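Malonyl CoA-acyl carrier protein transacylase (Staphylococcus aureus, PDB 3IM9) transfers the malonyl group from malonyl-CoA to the acyl carrier protein, supplying malonyl-[ACP] for fatty acid biosynthesis. Local coordinates at residues Leu74-Leu82 against Tyr101-Phe112; Asp114-Leu125 against Asp217-Trp227. All coordinates share one frame; numbering follows the deposited sequence.

Contact 1 is buried near the core, where helix 67-84 packs on helix 99-106 and on Phe112, beside strand 11-16. Contact 2 lies further out and is only partly buried: helix 112-128 runs against helix 215-222 and the turn that follows. Phe112 belongs to contact 1, yet it starts the helix that carries contact 2. Leu75, Phe112 and small serine and alanine side chains fill contact 1. In contact 2 aromatic rings gather round Ile118, and lysine chains lie at the more open margin. Each contact has bridging water. The two meet near the calcium ion, where Tyr101 packs against Phe218 and Arg122. Leu75 and Val105 also touch the 114-125 helix, at Val116 and Ala115.

Contact 1 (Leu74-Leu82 against Tyr101-Phe112); sequences LLTHSSALL and YSSLVAADVLSF. With CA (calcium ion), chain B.
Leu75 is the knob of this contact and sits among Tyr101, Ser102, Val105 and Phe112, a knob-into-hole packing of two roughly parallel helices. From CB the chain turns so that CG, anti to the backbone N (chi1 -174°), comes 4.1 Å from Phe112 CE1. The two methyls then part. CD1 goes to the 101-106 helix and lies 3.4 Å from Ser102 OG, with Tyr101 CB and Val105 CG2 further off. CD2 stays by the ring, 4.0 Å from Phe112 CE1. Ser79 OG lies at the edge of that ring, 3.4 Å from Phe112 CD1. Ser79 OG donates to Leu75 O (2.8 Å), which also accepts from Ser79 N on the opposite face of its plane. A water donates to Ser78 OG and bonds Ser102 OG; Ser78 OG also bonds Ile281 O. At the far end Leu82 CD2 packs 3.6 Å from Ala106 CB. The axes of segments 74-82 and 101-106 come within 9.7 Å and cross at -33°. Tyr101 OH binds the calcium ion with Met253 O and Gln256 OE1, near the likely active-site Ser97. Phe16 of strand 11-16 touches Ser78 and Ser102, helix 35-47 packs on Thr76 and Phe112, and helix 112-128 lies against Leu75 and Val105.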
# COMPACT_ATOMS: atom_id res chain seq x y z
N LEU A 74 -0.77 -9.57 3.14
CA LEU A 74 -1.70 -8.46 3.08
C LEU A 74 -2.59 -8.62 1.85
O LEU A 74 -3.79 -8.36 1.97
CB LEU A 74 -0.91 -7.14 2.99
CG LEU A 74 -0.28 -6.67 4.31
CD1 LEU A 74 0.87 -5.67 4.04
CD2 LEU A 74 -1.33 -6.04 5.23
N LEU A 75 -1.99 -8.92 0.68
CA LEU A 75 -2.84 -9.15 -0.49
C LEU A 75 -3.88 -10.23 -0.23
O LEU A 75 -5.05 -10.06 -0.65
CB LEU A 75 -1.93 -9.52 -1.69
CG LEU A 75 -2.74 -9.65 -2.99
CD1 LEU A 75 -2.85 -8.29 -3.65
CD2 LEU A 75 -1.96 -10.57 -3.92
N THR A 76 -3.43 -11.32 0.42
CA THR A 76 -4.33 -12.43 0.66
C THR A 76 -5.45 -12.01 1.60
O THR A 76 -6.66 -12.30 1.34
CB THR A 76 -3.57 -13.56 1.28
OG1 THR A 76 -2.64 -14.00 0.26
CG2 THR A 76 -4.49 -14.75 1.62
N HIS A 77 -5.16 -11.28 2.69
CA HIS A 77 -6.19 -10.89 3.65
C HIS A 77 -7.18 -9.93 2.99
O HIS A 77 -8.40 -10.14 3.05
CB HIS A 77 -5.50 -10.20 4.82
CG HIS A 77 -6.40 -9.92 6.00
ND1 HIS A 77 -7.73 -10.31 6.13
CD2 HIS A 77 -6.06 -9.27 7.13
CE1 HIS A 77 -8.15 -9.92 7.34
NE2 HIS A 77 -7.15 -9.27 7.94
N SER A 78 -6.70 -8.90 2.30
CA SER A 78 -7.59 -7.95 1.66
C SER A 78 -8.44 -8.62 0.57
O SER A 78 -9.63 -8.31 0.45
CB SER A 78 -6.79 -6.78 1.04
OG SER A 78 -6.32 -5.91 2.09
N SER A 79 -7.81 -9.53 -0.19
CA SER A 79 -8.57 -10.16 -1.30
C SER A 79 -9.60 -11.13 -0.71
O SER A 79 -10.66 -11.36 -1.35
CB SER A 79 -7.61 -10.92 -2.19
OG SER A 79 -6.75 -9.96 -2.90
N ALA A 80 -9.29 -11.77 0.40
CA ALA A 80 -10.23 -12.74 1.01
C ALA A 80 -11.44 -11.99 1.52
O ALA A 80 -12.59 -12.40 1.32
CB ALA A 80 -9.54 -13.51 2.17
N LEU A 81 -11.21 -10.84 2.16
CA LEU A 81 -12.32 -9.98 2.59
C LEU A 81 -13.11 -9.53 1.42
O LEU A 81 -14.37 -9.51 1.44
CB LEU A 81 -11.86 -8.77 3.42
CG LEU A 81 -11.26 -9.06 4.77
CD1 LEU A 81 -10.55 -7.83 5.32
CD2 LEU A 81 -12.32 -9.45 5.78
N LEU A 82 -12.44 -9.04 0.38
CA LEU A 82 -13.10 -8.55 -0.82
C LEU A 82 -14.01 -9.64 -1.42
O LEU A 82 -15.13 -9.31 -1.77
CB LEU A 82 -11.99 -8.01 -1.79
CG LEU A 82 -12.57 -7.37 -3.05
CD1 LEU A 82 -13.14 -6.06 -2.67
CD2 LEU A 82 -11.39 -7.18 -3.90
N TYR A 101 -1.66 -3.43 -5.38
CA TYR A 101 -1.92 -4.79 -5.98
C TYR A 101 -3.28 -5.29 -5.57
O TYR A 101 -3.94 -6.00 -6.37
CB TYR A 101 -0.78 -5.72 -5.68
CG TYR A 101 0.45 -5.32 -6.42
CD1 TYR A 101 1.41 -4.43 -5.87
CD2 TYR A 101 0.69 -5.85 -7.70
CE1 TYR A 101 2.56 -4.02 -6.57
CE2 TYR A 101 1.82 -5.44 -8.43
CZ TYR A 101 2.72 -4.54 -7.86
OH TYR A 101 3.81 -4.17 -8.63
N SER A 102 -3.73 -5.04 -4.36
CA SER A 102 -5.06 -5.41 -3.98
C SER A 102 -6.06 -4.64 -4.85
O SER A 102 -7.09 -5.20 -5.22
CB SER A 102 -5.26 -5.06 -2.51
OG SER A 102 -4.34 -5.87 -1.74
N SER A 103 -5.76 -3.38 -5.16
CA SER A 103 -6.65 -2.61 -6.09
C SER A 103 -6.67 -3.32 -7.45
O SER A 103 -7.75 -3.31 -8.12
CB SER A 103 -6.11 -1.17 -6.20
OG SER A 103 -6.39 -0.41 -5.07
N LEU A 104 -5.53 -3.83 -7.92
CA LEU A 104 -5.42 -4.48 -9.27
C LEU A 104 -6.25 -5.73 -9.25
O LEU A 104 -6.94 -6.06 -10.27
CB LEU A 104 -3.97 -4.83 -9.66
CG LEU A 104 -3.05 -3.61 -9.71
CD1 LEU A 104 -1.70 -4.04 -10.40
CD2 LEU A 104 -3.65 -2.39 -10.47
N VAL A 105 -6.27 -6.49 -8.15
CA VAL A 105 -7.14 -7.68 -8.10
C VAL A 105 -8.59 -7.20 -8.06
O VAL A 105 -9.46 -7.79 -8.78
CB VAL A 105 -6.79 -8.46 -6.79
CG1 VAL A 105 -7.82 -9.59 -6.50
CG2 VAL A 105 -5.39 -9.08 -6.93
N ALA A 106 -8.93 -6.16 -7.29
CA ALA A 106 -10.31 -5.67 -7.13
C ALA A 106 -10.88 -5.23 -8.53
O ALA A 106 -12.08 -5.50 -8.84
CB ALA A 106 -10.38 -4.49 -6.14
N ALA A 107 -10.01 -4.62 -9.34
CA ALA A 107 -10.43 -4.02 -10.65
C ALA A 107 -10.20 -5.04 -11.76
O ALA A 107 -10.38 -4.66 -12.94
CB ALA A 107 -9.58 -2.76 -10.89
N ASP A 108 -9.84 -6.28 -11.46
CA ASP A 108 -9.64 -7.32 -12.47
C ASP A 108 -8.55 -7.03 -13.47
O ASP A 108 -8.47 -7.66 -14.55
CB ASP A 108 -11.00 -7.54 -13.21
CG ASP A 108 -11.94 -8.42 -12.37
OD1 ASP A 108 -11.43 -9.08 -11.38
OD2 ASP A 108 -13.18 -8.41 -12.63
N VAL A 109 -7.60 -6.18 -13.06
CA VAL A 109 -6.33 -6.10 -13.80
C VAL A 109 -5.54 -7.37 -13.74
O VAL A 109 -4.86 -7.78 -14.67
CB VAL A 109 -5.52 -4.85 -13.29
CG1 VAL A 109 -4.16 -4.89 -13.95
CG2 VAL A 109 -6.30 -3.58 -13.51
N LEU A 110 -5.48 -7.97 -12.55
CA LEU A 110 -4.76 -9.17 -12.31
C LEU A 110 -5.71 -10.13 -11.57
O LEU A 110 -6.51 -9.67 -10.76
CB LEU A 110 -3.56 -8.97 -11.36
CG LEU A 110 -2.40 -8.17 -11.96
CD1 LEU A 110 -1.38 -7.92 -10.77
CD2 LEU A 110 -1.66 -8.89 -13.14
N SER A 111 -5.55 -11.42 -11.84
CA SER A 111 -6.25 -12.42 -11.01
C SER A 111 -5.53 -12.52 -9.63
O SER A 111 -4.29 -12.17 -9.54
CB SER A 111 -6.24 -13.82 -11.66
OG SER A 111 -4.92 -14.38 -11.71
N PHE A 112 -6.23 -13.05 -8.63
CA PHE A 112 -5.58 -13.14 -7.33
C PHE A 112 -4.33 -14.03 -7.43
O PHE A 112 -3.30 -13.72 -6.84
CB PHE A 112 -6.55 -13.77 -6.29
CG PHE A 112 -5.86 -14.02 -4.99
CD1 PHE A 112 -5.50 -12.91 -4.14
CD2 PHE A 112 -5.44 -15.31 -4.68
CE1 PHE A 112 -4.76 -13.21 -2.98
CE2 PHE A 112 -4.74 -15.59 -3.50
CZ PHE A 112 -4.36 -14.46 -2.66
CA CA B . 5.29 -2.15 -7.66
O HOH W 1 -3.93 -4.87 0.79

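Contact 2 (Asp114-Leu125 against Asp217-Trp227)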
# COMPACT_ATOMS: atom_id res chain seq x y z
N ASP A 114 -2.31 -14.68 -9.90
CA ASP A 114 -1.18 -13.99 -10.58
C ASP A 114 -0.62 -12.92 -9.58
O ASP A 114 0.62 -12.81 -9.43
CB ASP A 114 -1.63 -13.24 -11.86
CG ASP A 114 -2.03 -14.19 -13.00
OD1 ASP A 114 -1.91 -15.39 -12.85
OD2 ASP A 114 -2.37 -13.61 -14.06
N ALA A 115 -1.50 -12.11 -8.99
CA ALA A 115 -1.04 -11.01 -8.06
C ALA A 115 -0.32 -11.53 -6.85
O ALA A 115 0.67 -10.93 -6.41
CB ALA A 115 -2.23 -10.23 -7.63
N VAL A 116 -0.71 -12.70 -6.33
CA VAL A 116 -0.03 -13.19 -5.09
C VAL A 116 1.42 -13.63 -5.42
O VAL A 116 2.36 -13.42 -4.67
CB VAL A 116 -0.86 -14.28 -4.31
CG1 VAL A 116 -0.70 -15.68 -4.95
CG2 VAL A 116 -0.39 -14.29 -2.85
N LYS A 117 1.58 -14.17 -6.65
CA LYS A 117 2.94 -14.54 -7.09
C LYS A 117 3.73 -13.28 -7.38
O LYS A 117 4.94 -13.22 -6.97
CB LYS A 117 2.87 -15.41 -8.39
CG LYS A 117 2.10 -16.76 -8.19
CD LYS A 117 1.72 -17.40 -9.49
CE LYS A 117 1.12 -18.76 -9.22
NZ LYS A 117 0.53 -19.33 -10.56
N ILE A 118 3.08 -12.30 -8.01
CA ILE A 118 3.79 -11.07 -8.33
C ILE A 118 4.28 -10.34 -7.03
O ILE A 118 5.44 -9.88 -6.96
CB ILE A 118 2.88 -10.12 -9.14
CG1 ILE A 118 2.89 -10.75 -10.56
CG2 ILE A 118 3.46 -8.69 -9.18
CD1 ILE A 118 1.78 -10.16 -11.40
N VAL A 119 3.40 -10.27 -6.01
CA VAL A 119 3.84 -9.51 -4.83
C VAL A 119 4.79 -10.33 -3.98
O VAL A 119 5.66 -9.73 -3.26
CB VAL A 119 2.65 -9.00 -3.97
CG1 VAL A 119 1.77 -8.08 -4.80
CG2 VAL A 119 1.85 -10.11 -3.24
N ARG A 120 4.74 -11.69 -4.02
CA ARG A 120 5.79 -12.42 -3.39
C ARG A 120 7.15 -12.10 -4.04
O ARG A 120 8.14 -11.89 -3.30
CB ARG A 120 5.44 -13.97 -3.49
CG ARG A 120 6.62 -14.92 -3.12
CD ARG A 120 6.94 -14.76 -1.66
NE ARG A 120 7.74 -15.94 -1.22
CZ ARG A 120 8.23 -16.06 -0.01
NH1 ARG A 120 8.06 -15.09 0.91
NH2 ARG A 120 8.92 -17.20 0.34
N LYS A 121 7.23 -12.08 -5.40
CA LYS A 121 8.49 -11.71 -6.00
C LYS A 121 8.87 -10.24 -5.68
O LYS A 121 10.03 -10.02 -5.40
CB LYS A 121 8.35 -11.86 -7.56
CG LYS A 121 9.67 -11.56 -8.35
CD LYS A 121 10.78 -12.50 -8.08
CE LYS A 121 10.55 -13.79 -8.82
NZ LYS A 121 11.83 -14.67 -8.86
N ARG A 122 7.90 -9.34 -5.69
CA ARG A 122 8.18 -7.91 -5.36
C ARG A 122 8.82 -7.82 -3.96
O ARG A 122 9.85 -7.19 -3.80
CB ARG A 122 6.83 -7.18 -5.31
CG ARG A 122 6.97 -5.68 -5.16
CD ARG A 122 5.60 -5.04 -5.25
NE ARG A 122 5.60 -3.60 -5.07
CZ ARG A 122 5.46 -3.00 -3.90
NH1 ARG A 122 5.34 -3.69 -2.78
NH2 ARG A 122 5.38 -1.69 -3.83
N GLY A 123 8.26 -8.56 -2.99
CA GLY A 123 8.78 -8.55 -1.61
C GLY A 123 10.18 -9.15 -1.55
O GLY A 123 11.07 -8.63 -0.82
N GLN A 124 10.42 -10.26 -2.28
CA GLN A 124 11.75 -10.90 -2.22
C GLN A 124 12.79 -9.99 -2.91
O GLN A 124 13.86 -9.83 -2.36
CB GLN A 124 11.77 -12.22 -3.01
CG GLN A 124 10.90 -13.30 -2.33
CD GLN A 124 10.84 -14.52 -3.20
OE1 GLN A 124 10.54 -14.45 -4.43
NE2 GLN A 124 11.17 -15.65 -2.59
N LEU A 125 12.40 -9.34 -3.99
CA LEU A 125 13.37 -8.46 -4.67
C LEU A 125 13.65 -7.25 -3.78
O LEU A 125 14.83 -6.81 -3.68
CB LEU A 125 12.81 -7.98 -6.01
CG LEU A 125 12.88 -8.95 -7.16
CD1 LEU A 125 12.87 -10.41 -6.81
CD2 LEU A 125 12.10 -8.53 -8.40
N ASP A 217 14.65 -6.87 -12.97
CA ASP A 217 14.23 -8.18 -12.51
C ASP A 217 12.69 -8.20 -12.33
O ASP A 217 11.99 -9.16 -12.71
CB ASP A 217 14.89 -8.55 -11.18
CG ASP A 217 16.38 -8.90 -11.35
OD1 ASP A 217 16.80 -9.17 -12.49
OD2 ASP A 217 17.15 -8.91 -10.35
N PHE A 218 12.16 -7.11 -11.79
CA PHE A 218 10.73 -7.06 -11.57
C PHE A 218 9.96 -6.98 -12.89
O PHE A 218 8.95 -7.71 -13.07
CB PHE A 218 10.34 -5.91 -10.63
CG PHE A 218 8.89 -5.98 -10.17
CD1 PHE A 218 8.01 -5.01 -10.54
CD2 PHE A 218 8.45 -7.08 -9.41
CE1 PHE A 218 6.62 -5.02 -10.10
CE2 PHE A 218 7.10 -7.16 -9.00
CZ PHE A 218 6.20 -6.14 -9.33
N SER A 219 10.40 -6.11 -13.81
CA SER A 219 9.77 -6.03 -15.15
C SER A 219 9.81 -7.34 -15.85
O SER A 219 8.76 -7.71 -16.43
CB SER A 219 10.43 -4.99 -16.06
OG SER A 219 10.37 -3.74 -15.50
N SER A 220 10.91 -8.09 -15.73
CA SER A 220 11.00 -9.39 -16.38
C SER A 220 9.98 -10.39 -15.83
O SER A 220 9.26 -11.11 -16.58
CB SER A 220 12.40 -9.95 -16.25
OG SER A 220 12.40 -11.20 -16.89
N TYR A 221 9.87 -10.48 -14.52
CA TYR A 221 8.91 -11.40 -13.91
C TYR A 221 7.45 -11.07 -14.23
O TYR A 221 6.68 -11.96 -14.48
CB TYR A 221 9.08 -11.45 -12.38
CG TYR A 221 8.32 -12.58 -11.72
CD1 TYR A 221 8.64 -13.87 -11.96
CD2 TYR A 221 7.28 -12.31 -10.86
CE1 TYR A 221 7.95 -14.87 -11.35
CE2 TYR A 221 6.59 -13.31 -10.23
CZ TYR A 221 6.90 -14.59 -10.48
OH TYR A 221 6.20 -15.55 -9.83
N ILE A 222 7.09 -9.81 -14.15
CA ILE A 222 5.70 -9.45 -14.35
C ILE A 222 5.22 -9.75 -15.81
O ILE A 222 4.00 -9.79 -16.05
CB ILE A 222 5.29 -8.07 -13.89
CG1 ILE A 222 5.96 -6.94 -14.73
CG2 ILE A 222 5.60 -7.93 -12.30
CD1 ILE A 222 5.59 -5.54 -14.38
N ASN A 223 6.16 -9.94 -16.70
CA ASN A 223 5.81 -10.32 -18.10
C ASN A 223 5.37 -11.73 -18.18
O ASN A 223 4.85 -12.13 -19.23
CB ASN A 223 7.04 -10.22 -19.06
CG ASN A 223 7.41 -8.80 -19.36
OD1 ASN A 223 6.60 -7.86 -19.21
ND2 ASN A 223 8.69 -8.63 -19.74
N GLN A 224 5.55 -12.48 -17.11
CA GLN A 224 5.04 -13.87 -17.09
C GLN A 224 3.53 -13.95 -16.86
O GLN A 224 2.96 -15.10 -16.83
CB GLN A 224 5.79 -14.75 -16.11
CG GLN A 224 7.30 -14.81 -16.42
CD GLN A 224 8.06 -15.62 -15.44
OE1 GLN A 224 7.55 -16.46 -14.70
NE2 GLN A 224 9.40 -15.37 -15.40
N PHE A 225 2.82 -12.82 -16.70
CA PHE A 225 1.41 -12.88 -16.39
C PHE A 225 0.66 -12.02 -17.37
O PHE A 225 1.21 -11.04 -17.90
CB PHE A 225 1.24 -12.28 -14.96
CG PHE A 225 2.02 -13.05 -13.94
CD1 PHE A 225 3.35 -12.71 -13.64
CD2 PHE A 225 1.46 -14.22 -13.34
CE1 PHE A 225 4.10 -13.48 -12.82
CE2 PHE A 225 2.21 -15.00 -12.49
CZ PHE A 225 3.59 -14.65 -12.21
N GLU A 226 -0.64 -12.26 -17.48
CA GLU A 226 -1.49 -11.46 -18.35
C GLU A 226 -2.09 -10.33 -17.54
O GLU A 226 -2.69 -10.53 -16.49
CB GLU A 226 -2.60 -12.38 -18.91
CG GLU A 226 -3.63 -11.60 -19.67
CD GLU A 226 -4.77 -12.51 -20.15
OE1 GLU A 226 -5.95 -12.19 -19.81
OE2 GLU A 226 -4.44 -13.55 -20.83
N TRP A 227 -1.89 -9.10 -17.98
CA TRP A 227 -2.47 -7.94 -17.39
C TRP A 227 -3.67 -7.50 -18.21
O TRP A 227 -3.62 -7.48 -19.48
CB TRP A 227 -1.46 -6.79 -17.35
CG TRP A 227 -0.29 -7.10 -16.47
CD1 TRP A 227 0.59 -8.13 -16.58
CD2 TRP A 227 0.07 -6.37 -15.28
NE1 TRP A 227 1.53 -8.09 -15.51
CE2 TRP A 227 1.19 -7.02 -14.72
CE3 TRP A 227 -0.47 -5.23 -14.65
CZ2 TRP A 227 1.83 -6.56 -13.52
CZ3 TRP A 227 0.20 -4.75 -13.47
CH2 TRP A 227 1.30 -5.44 -12.94
O HOH W 2 -4.02 -11.71 -14.31
O HOH W 3 6.57 -15.47 -6.87
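Ile118 and Lys121 of one helix meet the aromatic side chains Phe218, Tyr221 and Phe225 of the other segment. The helices 114-125 and 217-222 are nearly antiparallel, 165° between directions, with axes 10.4 Å apart. Lys121 lies over one face of the Tyr221 ring. Its chain bends at chi2 and chi3 (65° and 77°), which brings CE over the ring centre, 3.7 Å from the centroid. The amine NZ is further out, in an off-centre cation-pi contact at 4.9 Å from the same centroid. The opposite face of Tyr221 receives the edge of Phe225 at CE1, so this helix pair packs through an edge-to-face aromatic pair. Phe225 in turn offers a face to Ile118, whose CG1 is 4.0 Å from the ring centroid. Ile118 divides its branches: CG1 and CD1 serve Phe225, while CG2 crosses to Phe218 CZ at 3.7 Å and to Ile222 CG2. Asp114 and Phe225 run alongside each other, pointing opposite ways, with Asp114 CG 3.5 Å from Phe225 CD2 and the carboxylate steeply tilted to the ring. Lys117 CD reaches the edge of the same ring. Two waters bridge the segments. One donates to Asp114 OD2 and Glu226 O; the other joins Lys117 O to Tyr221 OH. Trp227 NE1 donates to Ile222 O (3.0 Å) and ties the extended loop back to the first residue of the type I turn. Arg122 CB packs 3.7 Å from Phe218 CE2. Arg122 belongs to the calcium site: NH1 bonds Gln71 OE1, and NH2 bonds Gln256 OE1 and Ser97 OG, the likely nucleophile. Helix 99-106 neighbours Arg122 and Phe218, helix 67-84 touches Ala115 and Val116, and helix 246-256 packs on Ile222 and Trp227.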